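Local coordinates for acyl-CoA N-acyltransferases (NAT) superfamily protein (Arabidopsis thaliana, PDB 6TH0) that probably acetylates the N-terminal methionine of transmembrane proteins, and lysine side chains, with acetyl-CoA as the acetyl donor, at residues T5-P10 with V51-P56; D44-A49 with V67-V72; L94-T99 with G131-V136. One frame throughout, in Å; residues are numbered along the deposited sequence.

Interaction 1: T5-P10 with V51-P56; sequences TICFRP and VDRSRP
Val51 overlaps three side chains with its two methyl groups. CG1 reaches the guanidinium of Arg9, which it meets at NE and NH2, 3.9 Å from NH2, the two side chains crossing at about a right angle. CG2, between the backbone N and the carbonyl carbon (chi1 of Val51 -57°, with CG1 beside the N), lies over the centre of the Arg53 guanidinium, 4.1 Å above its plane, and also touches CB of Cys7. The same guanidinium brings NH1 of Arg53 to 3.7 Å from Cys7 SG. The two arginine ends are near neighbours of like charge, NE of Arg9 lying 4.7 Å from NH2 of Arg53, and each has an acidic mate elsewhere: Asp15 for Arg9, Glu61 for Arg53. These pairings probably offset the repulsion. Beneath them runs the antiparallel pairing of the N-terminal strand 6-10, an outermost strand of the GNAT sheet, with the end of strand 45-52. Cys7 and Val51 form a hydrogen-bonded pair: Cys7 N gives to Val51 O at 2.9 Å and Val51 N returns the bond to Cys7 O. Ile6 meets Asp52 beside this pair, its CD1 3.7 Å from Asp52 CB. The chain then leaves the sheet through a type I turn from Asp52 to Arg55. Asp52 OD1 accepts from Ser54 N at 2.9 Å, an Asx turn in which the donor stands above the carboxylate plane, while OD2 is hydrogen-bonded to the hydroxyl of Tyr106, on which Ile6 and Arg55 also pack.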
loop_
_atom_site.group_PDB
_atom_site.type_symbol
_atom_site.label_atom_id
_atom_site.label_comp_id
_atom_site.label_asym_id
_atom_site.label_seq_id
_atom_site.Cartn_x
_atom_site.Cartn_y
_atom_site.Cartn_z
ATOM N N THR A 5 -7.781 -13.303 -16.223
ATOM C CA THR A 5 -9.008 -12.799 -15.621
ATOM C C THR A 5 -8.790 -11.467 -14.886
ATOM O O THR A 5 -9.545 -10.519 -15.099
ATOM C CB THR A 5 -9.626 -13.836 -14.644
ATOM O OG1 THR A 5 -8.624 -14.315 -13.741
ATOM C CG2 THR A 5 -10.206 -15.014 -15.406
ATOM N N ILE A 6 -7.760 -11.384 -14.041
ATOM C CA ILE A 6 -7.508 -10.205 -13.210
ATOM C C ILE A 6 -6.467 -9.317 -13.880
ATOM O O ILE A 6 -5.398 -9.794 -14.282
ATOM C CB ILE A 6 -7.045 -10.609 -11.802
ATOM C CG1 ILE A 6 -8.077 -11.525 -11.140
ATOM C CG2 ILE A 6 -6.832 -9.374 -10.943
ATOM C CD1 ILE A 6 -9.457 -10.896 -11.014
ATOM N N CYS A 7 -6.773 -8.022 -13.987
ATOM C CA CYS A 7 -5.891 -7.023 -14.578
ATOM C C CYS A 7 -5.638 -5.884 -13.596
ATOM O O CYS A 7 -6.382 -5.688 -12.630
ATOM C CB CYS A 7 -6.471 -6.464 -15.884
ATOM S SG CYS A 7 -6.556 -7.632 -17.248
ATOM N N PHE A 8 -4.578 -5.121 -13.854
ATOM C CA PHE A 8 -4.191 -4.031 -12.971
ATOM C C PHE A 8 -4.041 -2.741 -13.765
ATOM O O PHE A 8 -3.501 -2.743 -14.870
ATOM C CB PHE A 8 -2.907 -4.391 -12.222
ATOM C CG PHE A 8 -3.002 -5.702 -11.485
ATOM C CD1 PHE A 8 -3.610 -5.776 -10.238
ATOM C CD2 PHE A 8 -2.516 -6.865 -12.057
ATOM C CE1 PHE A 8 -3.717 -6.980 -9.573
ATOM C CE2 PHE A 8 -2.621 -8.075 -11.393
ATOM C CZ PHE A 8 -3.217 -8.132 -10.152
ATOM N N ARG A 9 -4.571 -1.652 -13.223
ATOM C CA ARG A 9 -4.483 -0.356 -13.881
ATOM C C ARG A 9 -4.375 0.716 -12.815
ATOM O O ARG A 9 -4.693 0.470 -11.644
ATOM C CB ARG A 9 -5.699 -0.098 -14.778
ATOM C CG ARG A 9 -7.045 -0.209 -14.019
ATOM C CD ARG A 9 -8.144 0.545 -14.762
ATOM N NE ARG A 9 -9.463 0.364 -14.145
ATOM C CZ ARG A 9 -9.884 1.035 -13.077
ATOM N NH1 ARG A 9 -9.083 1.915 -12.490
ATOM N NH2 ARG A 9 -11.100 0.826 -12.586
ATOM N N PRO A 10 -3.918 1.913 -13.176
ATOM C CA PRO A 10 -3.900 3.005 -12.203
ATOM C C PRO A 10 -5.316 3.338 -11.760
ATOM O O PRO A 10 -6.277 3.216 -12.522
ATOM C CB PRO A 10 -3.263 4.164 -12.970
ATOM C CG PRO A 10 -2.502 3.503 -14.102
ATOM C CD PRO A 10 -3.322 2.301 -14.466
ATOM N N VAL A 51 -8.959 -5.325 -11.322
ATOM C CA VAL A 51 -10.290 -5.468 -11.895
ATOM C C VAL A 51 -10.432 -6.843 -12.533
ATOM O O VAL A 51 -9.455 -7.449 -12.984
ATOM C CB VAL A 51 -10.587 -4.362 -12.938
ATOM C CG1 VAL A 51 -10.428 -2.981 -12.310
ATOM C CG2 VAL A 51 -9.677 -4.514 -14.160
ATOM N N ASP A 52 -11.659 -7.354 -12.523
ATOM C CA ASP A 52 -12.037 -8.559 -13.256
ATOM C C ASP A 52 -13.000 -8.103 -14.350
ATOM O O ASP A 52 -14.207 -8.006 -14.125
ATOM C CB ASP A 52 -12.668 -9.594 -12.331
ATOM C CG ASP A 52 -13.100 -10.855 -13.057
ATOM O OD1 ASP A 52 -12.920 -10.960 -14.288
ATOM O OD2 ASP A 52 -13.641 -11.748 -12.379
ATOM N N ARG A 53 -12.468 -7.829 -15.545
ATOM C CA ARG A 53 -13.335 -7.350 -16.615
ATOM C C ARG A 53 -14.270 -8.438 -17.114
ATOM O O ARG A 53 -15.159 -8.156 -17.926
ATOM C CB ARG A 53 -12.508 -6.770 -17.764
ATOM C CG ARG A 53 -11.874 -5.428 -17.412
ATOM C CD ARG A 53 -11.314 -4.698 -18.625
ATOM N NE ARG A 53 -10.520 -3.543 -18.215
ATOM C CZ ARG A 53 -9.193 -3.552 -18.114
ATOM N NH1 ARG A 53 -8.517 -4.655 -18.408
ATOM N NH2 ARG A 53 -8.541 -2.462 -17.726
ATOM N N SER A 54 -14.079 -9.666 -16.644
ATOM C CA SER A 54 -14.950 -10.793 -16.930
ATOM C C SER A 54 -16.189 -10.819 -16.041
ATOM O O SER A 54 -16.999 -11.743 -16.171
ATOM C CB SER A 54 -14.170 -12.099 -16.766
ATOM O OG SER A 54 -15.046 -13.191 -16.562
ATOM N N ARG A 55 -16.356 -9.844 -15.144
ATOM C CA ARG A 55 -17.481 -9.884 -14.220
ATOM C C ARG A 55 -18.794 -9.641 -14.961
ATOM O O ARG A 55 -18.867 -8.778 -15.843
ATOM C CB ARG A 55 -17.323 -8.832 -13.128
ATOM C CG ARG A 55 -16.225 -9.108 -12.122
ATOM C CD ARG A 55 -16.122 -7.941 -11.157
ATOM N NE ARG A 55 -17.260 -7.898 -10.241
ATOM C CZ ARG A 55 -17.564 -6.856 -9.474
ATOM N NH1 ARG A 55 -16.815 -5.763 -9.510
ATOM N NH2 ARG A 55 -18.613 -6.908 -8.667
ATOM N N PRO A 56 -19.845 -10.380 -14.621
ATOM C CA PRO A 56 -21.151 -10.157 -15.246
ATOM C C PRO A 56 -21.893 -8.959 -14.667
ATOM O O PRO A 56 -21.567 -8.431 -13.601
ATOM C CB PRO A 56 -21.907 -11.455 -14.944
ATOM C CG PRO A 56 -21.303 -11.934 -13.663
ATOM C CD PRO A 56 -19.851 -11.543 -13.714
#

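Interaction 2: D44-A49 with V67-V72; sequences DIVSWA and VTAKIV
The Trp48 indole is touched across the pairing at CE3 by Val67 CG1, 3.8 Å away. That methyl also lies 3.8 Å from Trp48 CB, and the two side chains lie alongside each other with the same heading. Val67 CG1 is put there by chi1 of 63°, between its backbone N and carbonyl carbon. Outside the pair, the indole meets the ring of Tyr122, with the planes steeply inclined, and packs on Glu118 and Val119 of helix 111-123. Val46 CG2 and Ala69 CB, 3.8 Å apart, continue this side of the sheet, where Val46 also touches Tyr122. On the other side, Ser47 CB rests against Thr68 CG2 at 3.9 Å, and Ile45 CG1 against Lys70 CB; Ile45 and Ser47 face helix 33-41. Thr68 OG1 is hydrogen-bonded to Thr99 OG1 of the next strand. The backbones zip together at Val46 with Ala69 and Trp48 with Val67, both hydrogen-bonded pairs with a bond in each direction. Val46 N to Ala69 O, at 2.7 Å, is the shortest of the four. Asp44 O extends the ladder by taking Ile71 N at 3.3 Å. The strand segments meet at 156° between their directions. This is the antiparallel beta hairpin 45-52/63-73 of the GNAT fold, a sheet packed between helices on its two faces.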
loop_
_atom_site.group_PDB
_atom_site.type_symbol
_atom_site.label_atom_id
_atom_site.label_comp_id
_atom_site.label_asym_id
_atom_site.label_seq_id
_atom_site.Cartn_x
_atom_site.Cartn_y
_atom_site.Cartn_z
ATOM N N ASP A 44 1.268 12.949 -5.546
ATOM C CA ASP A 44 2.133 12.344 -4.540
ATOM C C ASP A 44 1.611 11.018 -4.012
ATOM O O ASP A 44 2.312 10.388 -3.213
ATOM C CB ASP A 44 2.364 13.277 -3.359
ATOM C CG ASP A 44 1.078 13.626 -2.637
ATOM O OD1 ASP A 44 -0.008 13.311 -3.169
ATOM O OD2 ASP A 44 1.150 14.226 -1.545
ATOM N N ILE A 45 0.493 10.516 -4.529
ATOM C CA ILE A 45 0.012 9.186 -4.193
ATOM C C ILE A 45 -0.031 8.392 -5.483
ATOM O O ILE A 45 -0.572 8.859 -6.491
ATOM C CB ILE A 45 -1.384 9.206 -3.539
ATOM C CG1 ILE A 45 -1.312 9.806 -2.134
ATOM C CG2 ILE A 45 -2.025 7.775 -3.532
ATOM C CD1 ILE A 45 -2.627 9.709 -1.384
ATOM N N VAL A 46 0.596 7.225 -5.464
ATOM C CA VAL A 46 0.544 6.289 -6.568
ATOM C C VAL A 46 -0.404 5.185 -6.148
ATOM O O VAL A 46 -0.522 4.848 -4.960
ATOM C CB VAL A 46 1.928 5.746 -6.981
ATOM C CG1 VAL A 46 2.745 6.839 -7.650
ATOM C CG2 VAL A 46 2.673 5.187 -5.776
ATOM N N SER A 47 -1.099 4.621 -7.122
ATOM C CA SER A 47 -2.009 3.565 -6.714
ATOM C C SER A 47 -2.383 2.678 -7.889
ATOM O O SER A 47 -2.210 3.037 -9.057
ATOM C CB SER A 47 -3.267 4.170 -6.094
ATOM O OG SER A 47 -3.895 5.009 -7.043
ATOM N N TRP A 48 -2.879 1.494 -7.544
ATOM C CA TRP A 48 -3.234 0.477 -8.517
ATOM C C TRP A 48 -4.575 -0.131 -8.142
ATOM O O TRP A 48 -4.860 -0.351 -6.962
ATOM C CB TRP A 48 -2.166 -0.609 -8.599
ATOM C CG TRP A 48 -0.924 -0.149 -9.276
ATOM C CD1 TRP A 48 -0.613 -0.296 -10.595
ATOM C CD2 TRP A 48 0.184 0.547 -8.679
ATOM N NE1 TRP A 48 0.616 0.253 -10.855
ATOM C CE2 TRP A 48 1.129 0.771 -9.694
ATOM C CE3 TRP A 48 0.469 0.990 -7.384
ATOM C CZ2 TRP A 48 2.344 1.431 -9.463
ATOM C CZ3 TRP A 48 1.673 1.635 -7.148
ATOM C CH2 TRP A 48 2.596 1.858 -8.190
ATOM N N ALA A 49 -5.385 -0.407 -9.148
ATOM C CA ALA A 49 -6.637 -1.115 -8.976
ATOM C C ALA A 49 -6.493 -2.492 -9.603
ATOM O O ALA A 49 -5.772 -2.669 -10.586
ATOM C CB ALA A 49 -7.801 -0.354 -9.623
ATOM N N VAL A 67 -4.327 -0.920 -4.073
ATOM C CA VAL A 67 -3.212 -0.574 -3.200
ATOM C C VAL A 67 -2.906 0.903 -3.424
ATOM O O VAL A 67 -2.996 1.379 -4.559
ATOM C CB VAL A 67 -1.966 -1.435 -3.476
ATOM C CG1 VAL A 67 -1.464 -1.199 -4.896
ATOM C CG2 VAL A 67 -0.876 -1.154 -2.446
ATOM N N THR A 68 -2.718 1.656 -2.339
ATOM C CA THR A 68 -2.333 3.065 -2.418
ATOM C C THR A 68 -0.995 3.292 -1.716
ATOM O O THR A 68 -0.663 2.611 -0.735
ATOM C CB THR A 68 -3.385 3.971 -1.801
ATOM O OG1 THR A 68 -3.519 3.648 -0.413
ATOM C CG2 THR A 68 -4.726 3.780 -2.510
ATOM N N ALA A 69 -0.207 4.238 -2.237
ATOM C CA ALA A 69 1.124 4.486 -1.704
ATOM C C ALA A 69 1.489 5.953 -1.925
ATOM O O ALA A 69 1.018 6.595 -2.865
ATOM C CB ALA A 69 2.184 3.580 -2.353
ATOM N N LYS A 70 2.393 6.462 -1.100
ATOM C CA LYS A 70 2.850 7.830 -1.297
ATOM C C LYS A 70 4.360 7.862 -1.258
ATOM O O LYS A 70 5.014 6.962 -0.726
ATOM C CB LYS A 70 2.287 8.806 -0.254
ATOM C CG LYS A 70 2.777 8.562 1.167
ATOM C CD LYS A 70 2.366 9.720 2.065
ATOM C CE LYS A 70 2.793 9.503 3.513
ATOM N NZ LYS A 70 2.383 10.656 4.364
ATOM N N ILE A 71 4.889 8.922 -1.826
ATOM C CA ILE A 71 6.324 9.084 -1.951
ATOM C C ILE A 71 6.818 9.900 -0.766
ATOM O O ILE A 71 6.211 10.915 -0.396
ATOM C CB ILE A 71 6.651 9.742 -3.297
ATOM C CG1 ILE A 71 6.008 8.921 -4.419
ATOM C CG2 ILE A 71 8.151 9.807 -3.493
ATOM C CD1 ILE A 71 6.565 7.521 -4.561
ATOM N N VAL A 72 7.944 9.473 -0.193
ATOM C CA VAL A 72 8.503 10.024 1.035
ATOM C C VAL A 72 9.982 10.310 0.806
ATOM O O VAL A 72 10.707 9.438 0.316
ATOM C CB VAL A 72 8.338 9.018 2.197
ATOM C CG1 VAL A 72 8.813 9.601 3.507
ATOM C CG2 VAL A 72 6.879 8.555 2.306
#

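Interaction 3: L94-T99 with G131-V136; sequences LVYILT and GVYLHV. With ACO (acetyl coenzyme *a), chain C.
Strands 93-102 and 129-137 are the parallel pair of a beta-alpha-beta crossover in the GNAT fold, linked through helix 111-123, and the second leads to the acetyl group of bound acetyl-CoA. Val95 N gives to Gly131 O at 3.0 Å, Tyr133 N to Val95 O and Ile97 N to Tyr133 O. Tyr96 and Tyr133 form an edge-to-face pair, planes at 60°: CD1 of Tyr96 lies 3.3 Å above the Tyr133 ring, offset toward its rim. Tyr96 CG, anti to its backbone N (chi1 -178°), is thereby placed 4.2 Å from Tyr133 CZ. CB of Leu94 meets the edge of the Tyr133 ring at CE1. An alanine in place of Tyr133 would probably open a gap beside Tyr96 CD1 and Leu94 CB and leave the Tyr96 ring less firmly fixed. The phenol hydroxyl of Tyr96 meets His135 ND1 near the imidazole plane in a hydrogen bond of 2.7 Å; NE2 of His135 is hydrogen-bonded to Glu78, and its ring stacks on Phe161. On the opposite side of the sheet, Ile97 CD1 packs on Val132 CG1. A water donates to Ile97 O and accepts from His135 N, while His135 O lies 3.3 Å from the acetyl methyl CH3.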
loop_
_atom_site.group_PDB
_atom_site.type_symbol
_atom_site.label_atom_id
_atom_site.label_comp_id
_atom_site.label_asym_id
_atom_site.label_seq_id
_atom_site.Cartn_x
_atom_site.Cartn_y
_atom_site.Cartn_z
ATOM N N LEU A 94 11.519 6.986 -0.756
ATOM C CA LEU A 94 10.926 5.722 -0.353
ATOM C C LEU A 94 9.475 5.744 -0.796
ATOM O O LEU A 94 8.877 6.814 -0.922
ATOM C CB LEU A 94 11.008 5.524 1.156
ATOM C CG LEU A 94 12.390 5.303 1.736
ATOM C CD1 LEU A 94 12.380 5.547 3.229
ATOM C CD2 LEU A 94 12.834 3.884 1.425
ATOM N N VAL A 95 8.928 4.559 -1.076
ATOM C CA VAL A 95 7.496 4.395 -1.308
ATOM C C VAL A 95 6.882 3.824 -0.040
ATOM O O VAL A 95 7.375 2.823 0.495
ATOM C CB VAL A 95 7.225 3.491 -2.524
ATOM C CG1 VAL A 95 5.724 3.312 -2.731
ATOM C CG2 VAL A 95 7.871 4.096 -3.774
ATOM N N TYR A 96 5.829 4.479 0.460
ATOM C CA TYR A 96 5.119 4.067 1.668
ATOM C C TYR A 96 3.738 3.543 1.288
ATOM O O TYR A 96 2.886 4.309 0.836
ATOM C CB TYR A 96 4.995 5.249 2.639
ATOM C CG TYR A 96 4.310 4.921 3.952
ATOM C CD1 TYR A 96 4.978 4.215 4.954
ATOM C CD2 TYR A 96 3.000 5.333 4.197
ATOM C CE1 TYR A 96 4.363 3.909 6.156
ATOM C CE2 TYR A 96 2.369 5.028 5.393
ATOM C CZ TYR A 96 3.047 4.322 6.367
ATOM O OH TYR A 96 2.411 4.037 7.557
ATOM N N ILE A 97 3.494 2.252 1.514
ATOM C CA ILE A 97 2.159 1.726 1.236
ATOM C C ILE A 97 1.219 2.197 2.329
ATOM O O ILE A 97 1.495 2.024 3.528
ATOM C CB ILE A 97 2.173 0.194 1.140
ATOM C CG1 ILE A 97 2.884 -0.258 -0.137
ATOM C CG2 ILE A 97 0.709 -0.347 1.209
ATOM C CD1 ILE A 97 3.252 -1.724 -0.136
ATOM N N LEU A 98 0.120 2.827 1.915
ATOM C CA LEU A 98 -0.896 3.367 2.804
ATOM C C LEU A 98 -2.002 2.336 3.038
ATOM O O LEU A 98 -2.288 1.965 4.178
ATOM C CB LEU A 98 -1.511 4.620 2.199
ATOM C CG LEU A 98 -0.562 5.825 2.012
ATOM C CD1 LEU A 98 -1.097 6.728 0.932
ATOM C CD2 LEU A 98 -0.513 6.578 3.320
ATOM N N THR A 99 -2.634 1.881 1.962
ATOM C CA THR A 99 -3.745 0.944 2.104
ATOM C C THR A 99 -3.616 -0.178 1.084
ATOM O O THR A 99 -2.973 -0.046 0.043
ATOM C CB THR A 99 -5.099 1.637 1.937
ATOM O OG1 THR A 99 -5.294 2.009 0.566
ATOM C CG2 THR A 99 -5.214 2.869 2.832
ATOM N N GLY A 131 13.357 1.829 -1.717
ATOM C CA GLY A 131 12.549 0.675 -1.370
ATOM C C GLY A 131 11.152 1.081 -0.951
ATOM O O GLY A 131 10.688 2.180 -1.248
ATOM N N VAL A 132 10.500 0.149 -0.253
ATOM C CA VAL A 132 9.099 0.244 0.145
ATOM C C VAL A 132 9.004 -0.033 1.638
ATOM O O VAL A 132 9.701 -0.914 2.151
ATOM C CB VAL A 132 8.232 -0.768 -0.641
ATOM C CG1 VAL A 132 6.736 -0.634 -0.290
ATOM C CG2 VAL A 132 8.488 -0.641 -2.151
ATOM N N TYR A 133 8.162 0.723 2.343
ATOM C CA TYR A 133 7.869 0.422 3.742
ATOM C C TYR A 133 6.400 0.707 4.027
ATOM O O TYR A 133 5.679 1.285 3.209
ATOM C CB TYR A 133 8.799 1.172 4.722
ATOM C CG TYR A 133 8.567 2.661 4.958
ATOM C CD1 TYR A 133 8.832 3.609 3.964
ATOM C CD2 TYR A 133 8.141 3.125 6.203
ATOM C CE1 TYR A 133 8.625 4.977 4.201
ATOM C CE2 TYR A 133 7.945 4.480 6.449
ATOM C CZ TYR A 133 8.192 5.407 5.450
ATOM O OH TYR A 133 7.998 6.767 5.710
ATOM N N LEU A 134 5.942 0.215 5.168
ATOM C CA LEU A 134 4.547 0.331 5.559
ATOM C C LEU A 134 4.422 -0.114 7.008
ATOM O O LEU A 134 5.366 -0.641 7.604
ATOM C CB LEU A 134 3.653 -0.514 4.648
ATOM C CG LEU A 134 3.896 -2.018 4.844
ATOM C CD1 LEU A 134 2.617 -2.744 4.550
ATOM C CD2 LEU A 134 5.046 -2.576 3.983
ATOM N N HIS A 135 3.228 0.069 7.551
ATOM C CA HIS A 135 2.883 -0.410 8.874
ATOM C C HIS A 135 1.700 -1.355 8.750
ATOM O O HIS A 135 0.771 -1.104 7.978
ATOM C CB HIS A 135 2.551 0.744 9.828
ATOM C CG HIS A 135 3.712 1.644 10.113
ATOM N ND1 HIS A 135 4.015 2.743 9.339
ATOM C CD2 HIS A 135 4.631 1.614 11.105
ATOM C CE1 HIS A 135 5.078 3.350 9.841
ATOM N NE2 HIS A 135 5.471 2.683 10.913
ATOM N N VAL A 136 1.766 -2.454 9.490
ATOM C CA VAL A 136 0.717 -3.457 9.533
ATOM C C VAL A 136 0.151 -3.487 10.943
ATOM O O VAL A 136 0.903 -3.457 11.925
ATOM C CB VAL A 136 1.284 -4.841 9.136
ATOM C CG1 VAL A 136 0.218 -5.903 9.184
ATOM C CG2 VAL A 136 1.952 -4.766 7.761
HETATM N N1A ACO C . -4.696 -21.171 -3.986
HETATM C C2A ACO C . -4.844 -21.195 -2.618
HETATM N N3A ACO C . -4.433 -20.334 -1.671
HETATM C C4A ACO C . -3.753 -19.253 -2.218
HETATM C C5A ACO C . -3.521 -19.085 -3.620
HETATM C C6A ACO C . -4.018 -20.086 -4.477
HETATM N N6A ACO C . -3.829 -19.981 -5.830
HETATM N N7A ACO C . -2.813 -17.905 -3.880
HETATM C C8A ACO C . -2.621 -17.369 -2.656
HETATM N N9A ACO C . -3.162 -18.140 -1.627
HETATM C C1B ACO C . -3.129 -17.870 -0.189
HETATM C C2B ACO C . -1.758 -17.226 0.318
HETATM O O2B ACO C . -0.824 -18.206 0.499
HETATM C C3B ACO C . -2.387 -16.737 1.706
HETATM O O3B ACO C . -2.544 -17.862 2.421
HETATM P P3B ACO C . -2.360 -17.594 4.231
HETATM O O7A ACO C . -3.671 -16.875 4.412
HETATM O O8A ACO C . -2.262 -19.003 4.793
HETATM O O9A ACO C . -1.130 -16.717 4.243
HETATM C C4B ACO C . -3.756 -16.127 1.249
HETATM O O4B ACO C . -4.206 -16.940 0.117
HETATM C C5B ACO C . -3.634 -14.631 0.902
HETATM O O5B ACO C . -2.630 -14.402 -0.036
HETATM P P1A ACO C . -3.222 -13.405 -1.209
HETATM O O1A ACO C . -4.354 -14.070 -1.901
HETATM O O2A ACO C . -2.041 -12.873 -1.972
HETATM O O3A ACO C . -3.894 -12.014 -0.514
HETATM P P2A ACO C . -5.451 -11.800 -0.750
HETATM O O4A ACO C . -5.761 -11.323 -2.122
HETATM O O5A ACO C . -6.327 -12.839 -0.099
HETATM O O6A ACO C . -5.791 -10.371 0.178
HETATM C CBP ACO C . -5.499 -9.074 2.184
HETATM C CCP ACO C . -5.016 -10.323 1.327
HETATM C CDP ACO C . -5.123 -7.829 1.415
HETATM C CEP ACO C . -4.828 -9.081 3.559
HETATM C CAP ACO C . -7.038 -9.235 2.300
HETATM O OAP ACO C . -7.377 -10.289 3.197
HETATM C C9P ACO C . -7.769 -7.991 2.798
HETATM O O9P ACO C . -8.245 -7.203 2.010
HETATM N N8P ACO C . -7.940 -7.826 4.157
HETATM C C7P ACO C . -8.654 -6.633 4.722
HETATM C C6P ACO C . -7.874 -5.376 4.464
HETATM C C5P ACO C . -6.591 -5.500 5.206
HETATM O O5P ACO C . -6.462 -6.034 6.297
HETATM N N4P ACO C . -5.479 -4.968 4.585
HETATM C C3P ACO C . -4.222 -5.116 5.316
HETATM C C2P ACO C . -3.318 -3.984 4.985
HETATM S S1P ACO C . -1.753 -4.210 5.963
HETATM C C ACO C . -2.285 -3.305 7.415
HETATM O O ACO C . -2.576 -3.846 8.454
HETATM C CH3 ACO C . -2.413 -1.876 7.282
HETATM O O HOH W 1 1.099 1.557 6.269
#

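How the interactions relate
From the N terminus, strand 6-10 leaves along the sheet edge, and the chain passes through helices 16-26 and 33-41 before interaction 1 closes this loop at the end of strand 45-52. Interaction 2 opens at 44-49, before that loop closes, and ends at 67-72 beyond it, so the two cross along the chain; Arg9 O and Ala49 N, probably hydrogen-bonded, join them directly. Interaction 3 follows in series, closing the crossover through helix 111-123. It touches interaction 2 where Thr68 O meets Leu98 N. The three pairings, with this junction of strands 63-73 and 93-102, run across five neighbouring strands, from 6-10 to 129-137.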